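Local coordinates for Hit-like protein involved in cell-cycle regulation (Bartonella henselae, PDB 3LB5) that probably binds nucleotides as a histidine triad (HIT) family protein and may take part in cell-cycle regulation, at residues 45-53 with 86-94. Numbering follows the deposited sequence.
Sequences VYEDDDVIA and PVIKAVQKI
V51 spreads its two methyls over the 86-90 part of helix 81-101. CG2 meets A90 CB at 3.7 Å, and CG1 packs on V87 CG2 at 4.0 Å and against the backbone of P86. Further along, A53 CB lies 3.8 Å from I94 CG1, while I94 CD1 also touches V45 CG2 and Y46 CB. CB of Y46 already points at the helix, and with CG anti to the backbone N (chi1 170°) the ring reaches A90 and K93. K93 CD sits over one face of that ring, a CH-pi contact 4.2 Å from its centroid, and the lysine chain runs across the tyrosine at about a right angle. At the hairpin end, D50 CB lies 3.7 Å from P86 CB, beside the proline ring. In this HIT domain the helix covers one face of the antiparallel sheet, here its edge hairpin, strands 44-47 and 51-55. A water donates to both D48 OD2 and P86 O, bridging turn and helix. D48 OD1 takes D50 N-H (Asx turn) and V51 N-H (Asx motif), which would hold the carboxylate's rotation. V45 and Y46 face A53 in a classic beta bulge. L161 touches Y46, K93 and I94, and Q92 NE2 hydrogen-bonds to A79 O of the second subunit.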
ATOM      1  N   VAL B  45      -0.471  18.777   3.009  1.00 11.32           N
ATOM      2  CA  VAL B  45      -1.918  18.820   2.848  1.00 12.09           C
ATOM      3  C   VAL B  45      -2.660  18.442   4.141  1.00 12.52           C
ATOM      4  O   VAL B  45      -3.787  18.864   4.351  1.00 13.42           O
ATOM      5  CB  VAL B  45      -2.410  17.962   1.646  1.00 12.78           C
ATOM      6  CG1 VAL B  45      -1.823  18.486   0.337  1.00 13.47           C
ATOM      7  CG2 VAL B  45      -2.056  16.495   1.800  1.00 12.69           C
ATOM      8  N   TYR B  46      -2.022  17.665   5.002  1.00 12.50           N
ATOM      9  CA  TYR B  46      -2.659  17.172   6.222  1.00 13.80           C
ATOM     10  C   TYR B  46      -1.562  16.761   7.195  1.00 13.55           C
ATOM     11  O   TYR B  46      -0.474  16.343   6.786  1.00 13.30           O
ATOM     12  CB  TYR B  46      -3.608  15.981   5.912  1.00 14.11           C
ATOM     13  CG  TYR B  46      -4.140  15.234   7.135  1.00 16.17           C
ATOM     14  CD1 TYR B  46      -5.190  15.749   7.885  1.00 19.94           C
ATOM     15  CD2 TYR B  46      -3.593  14.009   7.525  1.00 18.78           C
ATOM     16  CE1 TYR B  46      -5.680  15.080   9.010  1.00 20.72           C
ATOM     17  CE2 TYR B  46      -4.070  13.328   8.661  1.00 21.40           C
ATOM     18  CZ  TYR B  46      -5.117  13.876   9.394  1.00 21.74           C
ATOM     19  OH  TYR B  46      -5.613  13.224  10.511  1.00 23.42           O
ATOM     20  N   GLU B  47      -1.865  16.893   8.485  1.00 13.74           N
ATOM     21  CA  GLU B  47      -0.934  16.566   9.542  1.00 13.61           C
ATOM     22  C   GLU B  47      -1.716  16.324  10.844  1.00 13.15           C
ATOM     23  O   GLU B  47      -2.676  17.019  11.124  1.00 11.61           O
ATOM     24  CB  GLU B  47       0.049  17.734   9.703  1.00 14.67           C
ATOM     25  CG  GLU B  47       1.178  17.508  10.684  1.00 17.32           C
ATOM     26  CD  GLU B  47       2.197  18.644  10.718  1.00 19.33           C
ATOM     27  OE1 GLU B  47       3.050  18.597  11.621  1.00 20.13           O
ATOM     28  OE2 GLU B  47       2.165  19.556   9.844  1.00 21.39           O
ATOM     29  N   ASP B  48      -1.327  15.301  11.590  1.00 12.50           N
ATOM     30  CA  ASP B  48      -1.776  15.138  12.964  1.00 12.86           C
ATOM     31  C   ASP B  48      -0.555  14.800  13.827  1.00 12.98           C
ATOM     32  O   ASP B  48       0.568  14.992  13.382  1.00 12.75           O
ATOM     33  CB  ASP B  48      -2.922  14.115  13.064  1.00 12.98           C
ATOM     34  CG  ASP B  48      -2.536  12.711  12.612  1.00 14.94           C
ATOM     35  OD1 ASP B  48      -1.339  12.316  12.666  1.00 13.60           O
ATOM     36  OD2 ASP B  48      -3.475  11.959  12.229  1.00 16.88           O
ATOM     37  N   ASP B  49      -0.763  14.310  15.052  1.00 13.04           N
ATOM     38  CA  ASP B  49       0.370  14.010  15.934  1.00 13.78           C
ATOM     39  C   ASP B  49       1.318  12.938  15.378  1.00 13.00           C
ATOM     40  O   ASP B  49       2.507  12.882  15.759  1.00 13.03           O
ATOM     41  CB  ASP B  49      -0.143  13.588  17.305  1.00 14.94           C
ATOM     42  CG  ASP B  49      -0.477  14.786  18.205  1.00 18.52           C
ATOM     43  OD1 ASP B  49       0.183  15.857  18.095  1.00 21.11           O
ATOM     44  OD2 ASP B  49      -1.386  14.637  19.048  1.00 23.01           O
ATOM     45  N   ASP B  50       0.810  12.122  14.450  1.00 10.93           N
ATOM     46  CA  ASP B  50       1.518  10.918  14.037  1.00 10.59           C
ATOM     47  C   ASP B  50       1.962  10.908  12.572  1.00  9.75           C
ATOM     48  O   ASP B  50       2.814  10.113  12.198  1.00  9.89           O
ATOM     49  CB  ASP B  50       0.663   9.690  14.325  1.00  9.70           C
ATOM     50  CG  ASP B  50       0.409   9.498  15.816  1.00 11.87           C
ATOM     51  OD1 ASP B  50       1.356   9.608  16.588  1.00 12.67           O
ATOM     52  OD2 ASP B  50      -0.742   9.269  16.229  1.00 14.52           O
ATOM     53  N   VAL B  51       1.375  11.752  11.735  1.00  8.74           N
ATOM     54  CA  VAL B  51       1.693  11.650  10.303  1.00  8.82           C
ATOM     55  C   VAL B  51       1.728  12.986   9.614  1.00  8.82           C
ATOM     56  O   VAL B  51       1.149  13.964  10.093  1.00  9.94           O
ATOM     57  CB  VAL B  51       0.664  10.764   9.516  1.00  9.22           C
ATOM     58  CG1 VAL B  51       0.385   9.438  10.211  1.00  9.31           C
ATOM     59  CG2 VAL B  51      -0.632  11.506   9.286  1.00  8.41           C
ATOM     60  N   ILE B  52       2.362  13.002   8.449  1.00  9.19           N
ATOM     61  CA  ILE B  52       2.352  14.148   7.590  1.00  8.47           C
ATOM     62  C   ILE B  52       2.020  13.648   6.213  1.00  8.72           C
ATOM     63  O   ILE B  52       2.563  12.644   5.785  1.00  8.49           O
ATOM     64  CB  ILE B  52       3.719  14.850   7.525  1.00  8.80           C
ATOM     65  CG1 ILE B  52       4.218  15.237   8.922  1.00  9.43           C
ATOM     66  CG2 ILE B  52       3.601  16.108   6.678  1.00  8.34           C
ATOM     67  CD1 ILE B  52       5.692  15.669   8.915  1.00 11.40           C
ATOM     68  N   ALA B  53       1.115  14.354   5.542  1.00  8.00           N
ATOM     69  CA  ALA B  53       0.807  14.094   4.140  1.00  8.07           C
ATOM     70  C   ALA B  53       1.202  15.308   3.344  1.00  7.78           C
ATOM     71  O   ALA B  53       0.867  16.436   3.715  1.00  8.44           O
ATOM     72  CB  ALA B  53      -0.697  13.766   3.944  1.00  7.82           C
ATOM     73  N   PRO B  86      -2.323   4.871  12.717  1.00 11.04           N
ATOM     74  CA  PRO B  86      -2.558   6.228  12.221  1.00 10.70           C
ATOM     75  C   PRO B  86      -2.087   6.442  10.789  1.00 10.58           C
ATOM     76  O   PRO B  86      -2.647   7.283  10.095  1.00 10.53           O
ATOM     77  CB  PRO B  86      -1.773   7.115  13.203  1.00 10.35           C
ATOM     78  CG  PRO B  86      -0.797   6.228  13.824  1.00 11.01           C
ATOM     79  CD  PRO B  86      -1.516   4.898  13.951  1.00 11.15           C
ATOM     80  N   VAL B  87      -1.075   5.701  10.342  1.00 10.67           N
ATOM     81  CA  VAL B  87      -0.622   5.823   8.937  1.00 10.31           C
ATOM     82  C   VAL B  87      -1.720   5.380   7.971  1.00 10.22           C
ATOM     83  O   VAL B  87      -2.078   6.116   7.061  1.00 10.88           O
ATOM     84  CB  VAL B  87       0.716   5.089   8.668  1.00 10.30           C
ATOM     85  CG1 VAL B  87       1.026   4.973   7.140  1.00  8.02           C
ATOM     86  CG2 VAL B  87       1.888   5.853   9.391  1.00 12.51           C
ATOM     87  N   ILE B  88      -2.272   4.192   8.194  1.00  9.93           N
ATOM     88  CA  ILE B  88      -3.250   3.651   7.258  1.00  9.13           C
ATOM     89  C   ILE B  88      -4.553   4.457   7.295  1.00  8.77           C
ATOM     90  O   ILE B  88      -5.195   4.642   6.258  1.00  8.69           O
ATOM     91  CB  ILE B  88      -3.493   2.127   7.471  1.00  8.73           C
ATOM     92  CG1 ILE B  88      -4.100   1.514   6.199  1.00  9.96           C
ATOM     93  CG2 ILE B  88      -4.401   1.848   8.681  1.00  9.16           C
ATOM     94  CD1 ILE B  88      -3.232   1.652   4.965  1.00 11.29           C
ATOM     95  N   LYS B  89      -4.942   4.940   8.474  1.00  7.67           N
ATOM     96  CA  LYS B  89      -6.094   5.835   8.584  1.00  8.47           C
ATOM     97  C   LYS B  89      -5.926   7.070   7.696  1.00  8.32           C
ATOM     98  O   LYS B  89      -6.859   7.484   6.989  1.00  8.58           O
ATOM     99  CB  LYS B  89      -6.339   6.225  10.042  1.00  8.78           C
ATOM    100  CG  LYS B  89      -7.231   7.451  10.242  1.00 12.34           C
ATOM    101  CD  LYS B  89      -7.843   7.506  11.649  1.00 17.02           C
ATOM    102  CE  LYS B  89      -6.793   7.848  12.698  1.00 17.74           C
ATOM    103  NZ  LYS B  89      -7.434   8.036  14.048  1.00 19.47           N
ATOM    104  N   ALA B  90      -4.732   7.661   7.743  1.00  8.36           N
ATOM    105  CA  ALA B  90      -4.436   8.856   6.970  1.00  8.41           C
ATOM    106  C   ALA B  90      -4.322   8.510   5.474  1.00  8.70           C
ATOM    107  O   ALA B  90      -4.749   9.279   4.615  1.00  8.61           O
ATOM    108  CB  ALA B  90      -3.146   9.493   7.501  1.00  7.74           C
ATOM    109  N   VAL B  91      -3.756   7.345   5.156  1.00  8.57           N
ATOM    110  CA  VAL B  91      -3.752   6.860   3.756  1.00  9.03           C
ATOM    111  C   VAL B  91      -5.203   6.760   3.201  1.00  8.98           C
ATOM    112  O   VAL B  91      -5.453   7.123   2.051  1.00  9.22           O
ATOM    113  CB  VAL B  91      -3.053   5.491   3.638  1.00  8.88           C
ATOM    114  CG1 VAL B  91      -3.226   4.856   2.240  1.00  9.33           C
ATOM    115  CG2 VAL B  91      -1.559   5.612   3.979  1.00 10.99           C
ATOM    116  N   GLN B  92      -6.134   6.252   4.001  1.00  8.54           N
ATOM    117  CA  GLN B  92      -7.528   6.171   3.558  1.00  8.73           C
ATOM    118  C   GLN B  92      -8.127   7.565   3.406  1.00  8.87           C
ATOM    119  O   GLN B  92      -8.793   7.866   2.414  1.00  8.25           O
ATOM    120  CB  GLN B  92      -8.375   5.329   4.508  1.00  8.70           C
ATOM    121  CG  GLN B  92      -9.856   5.396   4.168  1.00  6.18           C
ATOM    122  CD  GLN B  92     -10.726   4.727   5.194  1.00  9.73           C
ATOM    123  OE1 GLN B  92     -10.667   5.038   6.397  1.00  7.92           O
ATOM    124  NE2 GLN B  92     -11.560   3.802   4.728  1.00  6.46           N
ATOM    125  N   LYS B  93      -7.877   8.421   4.392  1.00  9.74           N
ATOM    126  CA  LYS B  93      -8.398   9.790   4.371  1.00 10.83           C
ATOM    127  C   LYS B  93      -7.877  10.544   3.146  1.00 10.45           C
ATOM    128  O   LYS B  93      -8.634  11.243   2.485  1.00 10.39           O
ATOM    129  CB  LYS B  93      -8.020  10.518   5.659  1.00 10.83           C
ATOM    130  CG  LYS B  93      -8.768  11.827   5.914  1.00 13.89           C
ATOM    131  CD  LYS B  93      -8.181  12.504   7.175  1.00 15.15           C
ATOM    132  CE  LYS B  93      -8.928  13.777   7.542  1.00 16.59           C
ATOM    133  NZ  LYS B  93     -10.369  13.567   7.880  1.00 18.94           N
ATOM    134  N   ILE B  94      -6.585  10.395   2.856  1.00 11.47           N
ATOM    135  CA  ILE B  94      -5.965  11.043   1.689  1.00 11.79           C
ATOM    136  C   ILE B  94      -6.435  10.450   0.360  1.00 11.53           C
ATOM    137  O   ILE B  94      -6.611  11.191  -0.599  1.00 12.36           O
ATOM    138  CB  ILE B  94      -4.395  11.056   1.780  1.00 11.27           C
ATOM    139  CG1 ILE B  94      -3.924  11.979   2.908  1.00 13.45           C
ATOM    140  CG2 ILE B  94      -3.717  11.437   0.457  1.00 11.31           C
ATOM    141  CD1 ILE B  94      -4.394  13.413   2.869  1.00 11.39           C
TER
HETATM  142  O   HOH W   1      -4.095   9.298  11.136  1.00 17.99           O